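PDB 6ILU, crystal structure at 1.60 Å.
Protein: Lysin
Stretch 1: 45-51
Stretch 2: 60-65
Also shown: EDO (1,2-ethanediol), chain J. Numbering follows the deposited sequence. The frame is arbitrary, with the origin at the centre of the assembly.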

# COMPACT_ATOMS: atom_id res chain seq x y z
N PRO A 45 -11.73 11.14 2.13
CA PRO A 45 -10.54 10.32 1.86
C PRO A 45 -9.98 9.68 3.15
O PRO A 45 -9.93 10.34 4.19
CB PRO A 45 -9.53 11.33 1.28
CG PRO A 45 -10.35 12.47 0.79
CD PRO A 45 -11.56 12.54 1.71
N TYR A 46 -9.58 8.40 3.07
CA TYR A 46 -8.99 7.69 4.20
C TYR A 46 -7.59 7.22 3.85
O TYR A 46 -7.40 6.61 2.81
CB TYR A 46 -9.84 6.48 4.59
CG TYR A 46 -11.19 6.86 5.19
CD1 TYR A 46 -11.28 7.27 6.51
CD2 TYR A 46 -12.35 6.82 4.42
CE1 TYR A 46 -12.52 7.62 7.08
CE2 TYR A 46 -13.60 7.17 4.96
CZ TYR A 46 -13.67 7.57 6.29
OH TYR A 46 -14.89 7.93 6.82
N LYS A 47 -6.61 7.47 4.73
CA LYS A 47 -5.26 6.96 4.50
C LYS A 47 -5.25 5.43 4.59
O LYS A 47 -5.93 4.82 5.42
CB LYS A 47 -4.27 7.56 5.51
CG LYS A 47 -2.79 7.21 5.16
CD LYS A 47 -1.78 8.06 5.98
CE LYS A 47 -1.94 9.55 5.66
NZ LYS A 47 -1.06 10.37 6.54
N VAL A 48 -4.52 4.80 3.66
CA VAL A 48 -4.35 3.35 3.63
C VAL A 48 -3.01 3.01 4.29
O VAL A 48 -1.96 3.58 3.91
CB VAL A 48 -4.33 2.85 2.18
CG1 VAL A 48 -4.04 1.37 2.13
CG2 VAL A 48 -5.72 3.16 1.49
N PHE A 49 -3.03 2.06 5.23
CA PHE A 49 -1.82 1.71 5.95
C PHE A 49 -1.19 0.40 5.52
O PHE A 49 0.02 0.22 5.74
CB PHE A 49 -2.11 1.70 7.47
CG PHE A 49 -2.45 3.07 7.97
CD1 PHE A 49 -3.75 3.45 8.14
CD2 PHE A 49 -1.44 4.01 8.15
CE1 PHE A 49 -4.06 4.76 8.52
CE2 PHE A 49 -1.72 5.32 8.57
CZ PHE A 49 -3.04 5.70 8.73
N ALA A 50 -1.96 -0.49 4.92
CA ALA A 50 -1.47 -1.80 4.50
C ALA A 50 -2.36 -2.36 3.43
O ALA A 50 -3.54 -1.97 3.32
CB ALA A 50 -1.38 -2.80 5.68
N GLY A 51 -1.83 -3.32 2.70
CA GLY A 51 -2.57 -4.01 1.65
C GLY A 51 -2.49 -5.50 1.91
O GLY A 51 -1.47 -6.03 2.43
N MET A 60 -7.56 -6.49 -0.32
CA MET A 60 -8.08 -5.59 0.73
C MET A 60 -7.08 -4.52 1.15
O MET A 60 -5.84 -4.69 1.00
CB MET A 60 -8.50 -6.41 1.97
CG MET A 60 -9.58 -7.43 1.59
SD MET A 60 -10.32 -8.22 3.01
CE MET A 60 -11.65 -7.07 3.40
N ILE A 61 -7.60 -3.41 1.69
CA ILE A 61 -6.75 -2.34 2.19
C ILE A 61 -7.13 -2.09 3.64
O ILE A 61 -8.27 -2.26 4.02
CB ILE A 61 -6.92 -1.02 1.40
CG1 ILE A 61 -8.41 -0.73 1.12
CG2 ILE A 61 -6.12 -1.06 0.07
CD1 ILE A 61 -8.63 0.71 0.57
N CYS A 62 -6.12 -1.72 4.45
CA CYS A 62 -6.32 -1.52 5.87
C CYS A 62 -6.38 -0.02 6.16
O CYS A 62 -5.41 0.71 5.87
CB CYS A 62 -5.17 -2.15 6.63
SG CYS A 62 -5.60 -2.11 8.43
N LEU A 63 -7.49 0.44 6.72
CA LEU A 63 -7.64 1.88 7.02
C LEU A 63 -7.26 2.25 8.45
O LEU A 63 -7.47 3.37 8.89
CB LEU A 63 -9.10 2.33 6.75
CG LEU A 63 -9.55 2.00 5.33
CD1 LEU A 63 -10.97 2.52 5.10
CD2 LEU A 63 -8.58 2.57 4.27
N GLY A 64 -6.65 1.32 9.18
CA GLY A 64 -6.24 1.63 10.55
C GLY A 64 -5.50 0.46 11.14
O GLY A 64 -4.27 0.31 10.96
N GLY A 65 -6.23 -0.37 11.86
CA GLY A 65 -5.66 -1.54 12.47
C GLY A 65 -6.42 -2.80 12.06
O GLY A 65 -7.09 -2.81 11.05
C1 EDO J . 3.80 2.81 7.52
O1 EDO J . 2.90 3.82 7.99
C2 EDO J . 2.90 1.64 7.16
O2 EDO J . 1.99 2.12 6.17
O HOH W 1 -7.63 5.58 7.39

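The apolar centre of the contact is built around Leu-63, which has more surface covered by the other stretch (73 Å²) than any other residue here. Its CA-to-CB bond points away from stretch 1, yet with chi1 m and chi2 t the end of the side chain comes back: Leu-63 CD2 lies 4.0 Å from Val-48 CG2 and 4.1 Å from Tyr-46 CB. The reach of a leucine suits this place, since its branched end touches what its CB does not face. Tyr-46 offers its CB to the contact while its ring leads away, and its hydroxyl is hydrogen-bonded elsewhere in the structure. Val-48 also packs against Ile-61, CG1 lying 3.8 Å from Ile-61 CG2 and CG2 lying 3.9 Å from Ile-61 CD1. Ala-50 and Cys-62 share one face of the sheet, their CB atoms 4.0 Å apart; both side chains are small, in keeping with this close spacing.

Backbone hydrogen bonds join the two stretches next to this packing. Phe-49 N donates to Cys-62 O at 2.8 Å with an almost linear angle of 178°, and Cys-62 N donates to Ala-50 O at 2.8 Å and 160°. Cys-62 is thus held through both its backbone polar atoms. Farther along, Gly-51 and Ile-61 form an antiparallel non-hydrogen-bonded pair, where Gly-51 CA makes a CA-H...O contact with Met-60 O at 3.4 Å. Ala-50 N, buried by the contact, has no partner in the model.

At the outer edge, the Phe-49 ring meets Leu-63 O near its plane, Phe-49 CE1 to Leu-63 O being 3.7 Å. Water 1 bridges the stretches, donating to Lys-47 O and to Leu-63 O, its oxygen 2.7 Å from each. An ethanediol, probably from the crystallisation liquor, donates from O2 to Phe-49 O at 2.8 Å. In all, 406 Å² is buried, both sides summed.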